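Local coordinates for LRR receptor-like serine/threonine-protein kinase RGI3 (Arabidopsis thaliana, PDB 5HZ0) that perceives RGF peptide hormones through its leucine-rich-repeat ectodomain and pairs with SERK co-receptors, linking the peptide signal to maintenance of the root stem cell niche, at residues S91-L97 with M115-L121; A140-L146 with G164-T168; S171-P175 with L193-P199. The protein carries 5 engineered substitutions. All coordinates share one frame. Numbering follows the deposited sequence.

Contact 1 (S91-L97 with M115-L121)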
loop_
_atom_site.group_PDB
_atom_site.type_symbol
_atom_site.label_atom_id
_atom_site.label_comp_id
_atom_site.label_asym_id
_atom_site.label_seq_id
_atom_site.Cartn_x
_atom_site.Cartn_y
_atom_site.Cartn_z
ATOM N N SER A 91 32.241 13.881 -9.477
ATOM C CA SER A 91 30.830 13.922 -9.078
ATOM C C SER A 91 30.026 14.911 -9.921
ATOM O O SER A 91 30.126 16.127 -9.747
ATOM C CB SER A 91 30.682 14.301 -7.604
ATOM O OG SER A 91 31.508 13.508 -6.785
ATOM N N LEU A 92 29.237 14.378 -10.841
ATOM C CA LEU A 92 28.282 15.176 -11.621
ATOM C C LEU A 92 26.799 15.044 -11.226
ATOM O O LEU A 92 25.931 15.655 -11.844
ATOM C CB LEU A 92 28.490 14.946 -13.115
ATOM C CG LEU A 92 29.905 15.337 -13.540
ATOM C CD1 LEU A 92 30.141 15.055 -15.009
ATOM C CD2 LEU A 92 30.183 16.801 -13.211
ATOM N N ASN A 93 26.520 14.253 -10.197
ATOM C CA ASN A 93 25.155 13.878 -9.839
ATOM C C ASN A 93 24.222 15.031 -9.453
ATOM O O ASN A 93 24.670 16.110 -9.073
ATOM C CB ASN A 93 25.189 12.867 -8.693
ATOM C CG ASN A 93 25.823 13.442 -7.432
ATOM O OD1 ASN A 93 27.040 13.560 -7.338
ATOM N ND2 ASN A 93 24.995 13.810 -6.470
ATOM N N THR A 94 22.915 14.779 -9.572
ATOM C CA THR A 94 21.869 15.755 -9.261
ATOM C C THR A 94 22.014 17.058 -10.049
ATOM O O THR A 94 22.214 18.124 -9.470
ATOM C CB THR A 94 21.824 16.094 -7.769
ATOM O OG1 THR A 94 22.335 14.994 -7.002
ATOM C CG2 THR A 94 20.398 16.428 -7.339
ATOM N N ASN A 95 21.888 16.953 -11.368
ATOM C CA ASN A 95 21.950 18.080 -12.286
ATOM C C ASN A 95 20.942 17.824 -13.415
ATOM O O ASN A 95 20.104 16.924 -13.321
ATOM C CB ASN A 95 23.349 18.210 -12.891
ATOM C CG ASN A 95 24.358 18.829 -11.935
ATOM O OD1 ASN A 95 24.137 19.904 -11.391
ATOM N ND2 ASN A 95 25.477 18.151 -11.739
ATOM N N ASN A 96 20.995 18.633 -14.465
ATOM C CA ASN A 96 20.193 18.372 -15.662
ATOM C C ASN A 96 20.842 17.721 -16.883
ATOM O O ASN A 96 20.248 17.668 -17.960
ATOM C CB ASN A 96 19.340 19.569 -16.017
ATOM C CG ASN A 96 18.208 19.717 -15.065
ATOM O OD1 ASN A 96 17.353 18.837 -14.986
ATOM N ND2 ASN A 96 18.210 20.794 -14.290
ATOM N N LEU A 97 22.072 17.265 -16.709
ATOM C CA LEU A 97 22.900 16.778 -17.803
ATOM C C LEU A 97 22.226 15.766 -18.710
ATOM O O LEU A 97 21.520 14.870 -18.253
ATOM C CB LEU A 97 24.182 16.176 -17.229
ATOM C CG LEU A 97 24.961 17.245 -16.473
ATOM C CD1 LEU A 97 25.890 16.634 -15.428
ATOM C CD2 LEU A 97 25.722 18.097 -17.480
ATOM N N MET A 115 30.125 9.567 -9.920
ATOM C CA MET A 115 28.720 9.783 -9.577
ATOM C C MET A 115 27.990 10.544 -10.682
ATOM O O MET A 115 28.152 11.754 -10.816
ATOM C CB MET A 115 28.625 10.595 -8.281
ATOM C CG MET A 115 29.567 10.136 -7.167
ATOM S SD MET A 115 28.968 8.644 -6.364
ATOM C CE MET A 115 30.244 8.363 -5.138
ATOM N N LEU A 116 27.192 9.827 -11.469
ATOM C CA LEU A 116 26.319 10.433 -12.490
ATOM C C LEU A 116 24.829 10.473 -12.142
ATOM O O LEU A 116 24.023 10.953 -12.929
ATOM C CB LEU A 116 26.534 9.766 -13.852
ATOM C CG LEU A 116 28.021 9.666 -14.208
ATOM C CD1 LEU A 116 28.238 8.868 -15.497
ATOM C CD2 LEU A 116 28.671 11.051 -14.284
ATOM N N PHE A 117 24.469 9.976 -10.963
ATOM C CA PHE A 117 23.066 9.701 -10.656
ATOM C C PHE A 117 22.175 10.948 -10.606
ATOM O O PHE A 117 22.668 12.066 -10.492
ATOM C CB PHE A 117 22.932 8.867 -9.372
ATOM C CG PHE A 117 23.327 9.601 -8.109
ATOM C CD1 PHE A 117 22.404 10.362 -7.410
ATOM C CD2 PHE A 117 24.616 9.500 -7.609
ATOM C CE1 PHE A 117 22.763 11.026 -6.246
ATOM C CE2 PHE A 117 24.977 10.163 -6.443
ATOM C CZ PHE A 117 24.048 10.921 -5.763
ATOM N N ASP A 118 20.864 10.741 -10.720
ATOM C CA ASP A 118 19.888 11.842 -10.722
ATOM C C ASP A 118 20.155 12.902 -11.806
ATOM O O ASP A 118 20.313 14.097 -11.520
ATOM C CB ASP A 118 19.758 12.492 -9.339
ATOM C CG ASP A 118 18.995 11.622 -8.349
ATOM O OD1 ASP A 118 18.113 10.856 -8.777
ATOM O OD2 ASP A 118 19.273 11.708 -7.138
ATOM N N ASN A 119 20.222 12.450 -13.052
ATOM C CA ASN A 119 20.393 13.361 -14.168
ATOM C C ASN A 119 19.375 13.083 -15.260
ATOM O O ASN A 119 18.408 12.353 -15.057
ATOM C CB ASN A 119 21.812 13.288 -14.725
ATOM C CG ASN A 119 22.775 14.146 -13.960
ATOM O OD1 ASN A 119 22.464 15.279 -13.622
ATOM N ND2 ASN A 119 23.956 13.606 -13.663
ATOM N N LYS A 120 19.557 13.740 -16.395
ATOM C CA LYS A 120 18.798 13.440 -17.610
ATOM C C LYS A 120 19.519 12.569 -18.649
ATOM O O LYS A 120 19.124 12.560 -19.812
ATOM C CB LYS A 120 18.210 14.704 -18.219
ATOM C CG LYS A 120 17.012 15.212 -17.447
ATOM C CD LYS A 120 16.704 16.629 -17.867
ATOM C CE LYS A 120 15.214 16.869 -18.008
ATOM N NZ LYS A 120 14.981 18.225 -18.591
ATOM N N LEU A 121 20.632 11.947 -18.262
ATOM C CA LEU A 121 21.472 11.166 -19.188
ATOM C C LEU A 121 20.737 10.065 -19.963
ATOM O O LEU A 121 19.775 9.473 -19.474
ATOM C CB LEU A 121 22.657 10.531 -18.446
ATOM C CG LEU A 121 23.584 11.438 -17.646
ATOM C CD1 LEU A 121 24.657 10.598 -16.947
ATOM C CD2 LEU A 121 24.212 12.510 -18.535
#
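Where the inner strands of two successive leucine-rich repeats end, S91-L97 and M115-L121 run on side by side as a ladder of polar bonds. M115 O accepts N of L92 (2.8 Å), F117 O accepts N of T94 (2.9 Å), and D118 O takes N of N95 at 3.3 Å. N119, an asparagine-ladder residue, works in both repeats: its ND2 reaches L116 O of its own turn (2.8 Å, weak) and L92 O of the preceding one (3.4 Å, weak), while its OD1 weakly accepts N of N95 (2.9 Å). N95 repeats the pattern, ND2 to L92 O at 2.5 Å, with OD1 weakly bonded to the backbone of N71. K120 N gives a weak bond to L97 O (2.9 Å). N93 CB lies 3.5 Å from the F117 ring centroid, over its face, and N93 ND2 bonds T94 OG1 (3.0 Å). Most bonds tie backbone to backbone or to the ladder asparagines, whereas D118 OD1 is hydrogen-bonded to the backbone of bound RGF2.

Contact 2 (A140-L146 with G164-T168)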
loop_
_atom_site.group_PDB
_atom_site.type_symbol
_atom_site.label_atom_id
_atom_site.label_comp_id
_atom_site.label_asym_id
_atom_site.label_seq_id
_atom_site.Cartn_x
_atom_site.Cartn_y
_atom_site.Cartn_z
ATOM N N ALA A 140 25.099 5.499 -11.446
ATOM C CA ALA A 140 24.396 6.175 -12.559
ATOM C C ALA A 140 22.858 6.171 -12.525
ATOM O O ALA A 140 22.224 6.555 -13.503
ATOM C CB ALA A 140 24.903 5.674 -13.892
ATOM N N GLY A 141 22.266 5.658 -11.451
ATOM C CA GLY A 141 20.821 5.531 -11.348
ATOM C C GLY A 141 20.042 6.832 -11.393
ATOM O O GLY A 141 20.606 7.918 -11.349
ATOM N N GLY A 142 18.724 6.737 -11.498
ATOM C CA GLY A 142 17.910 7.932 -11.660
ATOM C C GLY A 142 18.235 8.727 -12.921
ATOM O O GLY A 142 18.248 9.967 -12.899
ATOM N N ASN A 143 18.559 8.004 -13.996
ATOM C CA ASN A 143 18.510 8.529 -15.362
ATOM C C ASN A 143 17.527 7.653 -16.138
ATOM O O ASN A 143 17.848 6.510 -16.466
ATOM C CB ASN A 143 19.879 8.443 -16.031
ATOM C CG ASN A 143 20.912 9.335 -15.371
ATOM O OD1 ASN A 143 20.912 10.538 -15.580
ATOM N ND2 ASN A 143 21.805 8.743 -14.575
ATOM N N LYS A 144 16.350 8.185 -16.467
ATOM C CA LYS A 144 15.281 7.334 -17.000
ATOM C C LYS A 144 15.619 6.732 -18.357
ATOM O O LYS A 144 15.245 5.596 -18.644
ATOM C CB LYS A 144 13.924 8.055 -17.045
ATOM C CG LYS A 144 12.756 7.081 -17.225
ATOM C CD LYS A 144 11.392 7.760 -17.141
ATOM C CE LYS A 144 11.237 8.825 -18.217
ATOM N NZ LYS A 144 9.855 9.404 -18.298
ATOM N N ASN A 145 16.342 7.485 -19.178
ATOM C CA ASN A 145 16.694 7.010 -20.509
ATOM C C ASN A 145 18.059 6.384 -20.697
ATOM O O ASN A 145 18.448 6.111 -21.830
ATOM C CB ASN A 145 16.442 8.094 -21.542
ATOM C CG ASN A 145 14.986 8.420 -21.647
ATOM O OD1 ASN A 145 14.159 7.519 -21.817
ATOM N ND2 ASN A 145 14.647 9.690 -21.487
ATOM N N LEU A 146 18.810 6.204 -19.614
ATOM C CA LEU A 146 20.006 5.376 -19.688
ATOM C C LEU A 146 19.492 3.984 -20.031
ATOM O O LEU A 146 18.673 3.427 -19.298
ATOM C CB LEU A 146 20.738 5.378 -18.344
ATOM C CG LEU A 146 22.258 5.228 -18.362
ATOM C CD1 LEU A 146 22.653 3.829 -18.802
ATOM C CD2 LEU A 146 22.877 6.275 -19.276
ATOM N N GLY A 164 25.370 1.026 -8.878
ATOM C CA GLY A 164 23.952 1.159 -8.975
ATOM C C GLY A 164 23.523 1.991 -10.144
ATOM O O GLY A 164 24.021 3.067 -10.477
ATOM N N LEU A 165 22.581 1.330 -10.795
ATOM C CA LEU A 165 21.883 1.692 -12.007
ATOM C C LEU A 165 20.376 1.843 -11.828
ATOM O O LEU A 165 19.653 1.594 -12.766
ATOM C CB LEU A 165 22.288 0.753 -13.146
ATOM C CG LEU A 165 23.804 0.881 -13.371
ATOM C CD1 LEU A 165 24.383 -0.324 -14.080
ATOM C CD2 LEU A 165 24.114 2.167 -14.137
ATOM N N ALA A 166 19.903 1.984 -10.598
ATOM C CA ALA A 166 18.471 1.955 -10.319
ATOM C C ALA A 166 17.671 3.045 -11.032
ATOM O O ALA A 166 18.180 4.121 -11.300
ATOM C CB ALA A 166 18.225 2.027 -8.818
ATOM N N GLU A 167 16.406 2.752 -11.317
ATOM C CA GLU A 167 15.524 3.682 -12.028
ATOM C C GLU A 167 16.116 4.158 -13.344
ATOM O O GLU A 167 16.146 5.350 -13.648
ATOM C CB GLU A 167 15.087 4.844 -11.142
ATOM C CG GLU A 167 14.011 4.423 -10.186
ATOM C CD GLU A 167 13.481 5.559 -9.360
ATOM O OE1 GLU A 167 13.344 6.669 -9.906
ATOM O OE2 GLU A 167 13.207 5.342 -8.157
ATOM N N THR A 168 16.613 3.195 -14.107
ATOM C CA THR A 168 17.079 3.450 -15.448
ATOM C C THR A 168 16.295 2.550 -16.389
ATOM O O THR A 168 15.448 1.761 -15.965
ATOM C CB THR A 168 18.583 3.138 -15.587
ATOM O OG1 THR A 168 18.811 1.764 -15.271
ATOM C CG2 THR A 168 19.398 4.013 -14.658
#
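T168 is the residue of G164-T168 most deeply covered by A140-L146, giving up 78 Å² to it. Its CG2 methyl sits beneath the preceding turn, 4.0 Å from A140 O, 3.9 Å from G141 CA and 4.2 Å from L146 CB, while its CA makes a C-H···O contact with N143 O at 3.3 Å. The p rotamer turns OG1 back to its own repeat, where it donates to L165 O (2.6 Å). N143 makes the equivalent bond one repeat earlier, with ND2 only 2.5 Å from A140 O, so threonine stands here at the position of the ladder asparagine.

A140 contributes 41 Å². Its N donates to G164 O at 2.8 Å, continuing the parallel pairing of the inner strands, and its CB packs on L165 CD2 at 3.6 Å in the apolar interior. G141, with 36 Å², comes closest through its bare CA, 3.0 Å from A166 O; a CB there would clash with that oxygen. Its N bonds G164 O weakly (3.3 Å), whereas the next amide, G142 N, makes a strong bond to A166 O (2.7 Å). G142 has positive phi, as does E167 one repeat on.

The concave face of these turns meets the RGF2 peptide: the amides of G141 and A166 bond a modified side chain of the peptide, and E167 OE2 bonds its backbone. Close stacking of successive turns, with a ladder side chain hydrogen-bonded to a carbonyl of its own turn, is the hallmark of the leucine-rich-repeat solenoid, here forming part of the experimentally defined peptide-recognition site.

Contact 3 (S171-P175 with L193-P199); sequences SGKLP and LLSGPIP
Segments S171-P175 and L193-P199 run nearly parallel, their end-to-end directions 17° apart; nearest CA pairs are S171-L194 (4.1 Å), G172-S195 (5.0 Å), K173-G196 (4.9 Å) and L174-I198 (6.6 Å). L193 (phi/psi -100/9) is not extended, its O approaching S171 CA at 3.5 Å in a C-H···O contact. From L194 on the course is mostly extended, with positive phi at G172 (74/-175) and G196 (77/176). L194, chi1 m and chi2 t, brings CD2 to 3.4 Å from G172 O and 4.0 Å from CD2 of L174, likewise m,t. S195 N donates to G172 O (3.1 Å), and S195 O lies 3.2 Å from K173 CA. This is the plant-specific LxGxIP consensus, present as LSGKLP and LSGPIP in consecutive turns whose leucines enter the core. G196 sets its CA 4.4 Å from K173 CB; a side chain here would strike P197 CD. I198 points away, packing on P223. P199 rests its CG 3.3 Å from L174 O and its CD 4.0 Å from L174 CB.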
loop_
_atom_site.group_PDB
_atom_site.type_symbol
_atom_site.label_atom_id
_atom_site.label_comp_id
_atom_site.label_asym_id
_atom_site.label_seq_id
_atom_site.Cartn_x
_atom_site.Cartn_y
_atom_site.Cartn_z
ATOM N N SER A 171 18.263 -2.789 -19.694
ATOM C CA SER A 171 17.468 -3.943 -20.086
ATOM C C SER A 171 18.338 -5.159 -20.300
ATOM O O SER A 171 19.543 -5.098 -20.115
ATOM C CB SER A 171 16.712 -3.646 -21.377
ATOM O OG SER A 171 17.615 -3.416 -22.453
ATOM N N GLY A 172 17.721 -6.264 -20.712
ATOM C CA GLY A 172 18.451 -7.502 -20.938
ATOM C C GLY A 172 18.888 -8.225 -19.678
ATOM O O GLY A 172 18.532 -7.836 -18.569
ATOM N N LYS A 173 19.646 -9.299 -19.852
ATOM C CA LYS A 173 20.145 -10.069 -18.720
ATOM C C LYS A 173 21.474 -9.497 -18.208
ATOM O O LYS A 173 22.289 -9.003 -18.988
ATOM C CB LYS A 173 20.303 -11.545 -19.103
ATOM C CG LYS A 173 21.317 -11.795 -20.204
ATOM C CD LYS A 173 21.509 -13.281 -20.458
ATOM C CE LYS A 173 20.803 -13.713 -21.714
ATOM N NZ LYS A 173 19.336 -13.516 -21.604
ATOM N N LEU A 174 21.683 -9.540 -16.898
ATOM C CA LEU A 174 22.965 -9.141 -16.343
ATOM C C LEU A 174 23.991 -10.119 -16.855
ATOM O O LEU A 174 23.765 -11.322 -16.817
ATOM C CB LEU A 174 22.936 -9.193 -14.819
ATOM C CG LEU A 174 21.934 -8.296 -14.110
ATOM C CD1 LEU A 174 21.990 -8.559 -12.629
ATOM C CD2 LEU A 174 22.247 -6.849 -14.417
ATOM N N PRO A 175 25.130 -9.608 -17.336
ATOM C CA PRO A 175 26.148 -10.460 -17.962
ATOM C C PRO A 175 26.801 -11.398 -16.953
ATOM O O PRO A 175 26.915 -11.050 -15.783
ATOM C CB PRO A 175 27.181 -9.453 -18.463
ATOM C CG PRO A 175 27.034 -8.277 -17.546
ATOM C CD PRO A 175 25.566 -8.205 -17.221
ATOM N N LEU A 193 14.457 -1.919 -16.482
ATOM C CA LEU A 193 13.951 -2.790 -17.555
ATOM C C LEU A 193 14.541 -4.206 -17.690
ATOM O O LEU A 193 14.339 -4.850 -18.711
ATOM C CB LEU A 193 13.922 -2.056 -18.902
ATOM C CG LEU A 193 13.015 -0.820 -18.862
ATOM C CD1 LEU A 193 12.909 -0.150 -20.227
ATOM C CD2 LEU A 193 11.639 -1.169 -18.322
ATOM N N LEU A 194 15.337 -4.653 -16.728
ATOM C CA LEU A 194 15.963 -5.986 -16.815
ATOM C C LEU A 194 15.016 -7.171 -17.060
ATOM O O LEU A 194 13.913 -7.222 -16.517
ATOM C CB LEU A 194 16.746 -6.282 -15.548
ATOM C CG LEU A 194 17.904 -5.371 -15.164
ATOM C CD1 LEU A 194 18.405 -5.800 -13.796
ATOM C CD2 LEU A 194 19.021 -5.439 -16.217
ATOM N N SER A 195 15.478 -8.126 -17.867
ATOM C CA SER A 195 14.761 -9.382 -18.106
ATOM C C SER A 195 15.752 -10.526 -18.268
ATOM O O SER A 195 16.961 -10.320 -18.221
ATOM C CB SER A 195 13.825 -9.295 -19.333
ATOM O OG SER A 195 14.305 -8.406 -20.348
ATOM N N GLY A 196 15.253 -11.738 -18.465
ATOM C CA GLY A 196 16.130 -12.894 -18.429
ATOM C C GLY A 196 16.479 -13.268 -16.996
ATOM O O GLY A 196 16.073 -12.593 -16.040
ATOM N N PRO A 197 17.216 -14.373 -16.835
ATOM C CA PRO A 197 17.580 -14.901 -15.516
ATOM C C PRO A 197 18.739 -14.163 -14.855
ATOM O O PRO A 197 19.607 -13.619 -15.550
ATOM C CB PRO A 197 18.008 -16.338 -15.830
ATOM C CG PRO A 197 18.556 -16.271 -17.212
ATOM C CD PRO A 197 17.700 -15.230 -17.933
ATOM N N ILE A 198 18.734 -14.143 -13.518
ATOM C CA ILE A 198 19.907 -13.766 -12.751
ATOM C C ILE A 198 20.948 -14.808 -13.126
ATOM O O ILE A 198 20.662 -16.001 -13.091
ATOM C CB ILE A 198 19.628 -13.820 -11.227
ATOM C CG1 ILE A 198 18.613 -12.742 -10.822
ATOM C CG2 ILE A 198 20.931 -13.671 -10.428
ATOM C CD1 ILE A 198 17.672 -13.163 -9.738
ATOM N N PRO A 199 22.150 -14.372 -13.530
ATOM C CA PRO A 199 23.150 -15.374 -13.921
ATOM C C PRO A 199 23.737 -16.088 -12.703
ATOM O O PRO A 199 24.001 -15.457 -11.678
ATOM C CB PRO A 199 24.228 -14.543 -14.620
ATOM C CG PRO A 199 24.077 -13.166 -14.044
ATOM C CD PRO A 199 22.641 -12.987 -13.655
#

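From the N terminus, the three contacts follow one another in series, without nesting or crossing, and each closes one turn of the solenoid with 17 residues between its segments. Contact 1 joins repeats 5 and 6, contact 2 repeats 7 and 8, and contact 3 repeats 8 and 9. Contacts 1 and 2, with centres about 10 Å apart, touch directly: D118 N probably bonds G141 O, and L121 N probably bonds N143 OD1, tying repeat 6 to repeat 7. Contact 3 resumes just after G164-T168, on segments that hold none of the recognition residues, its centre about 15 Å from that of contact 2; its nearest atoms are about 12 Å from contact 1.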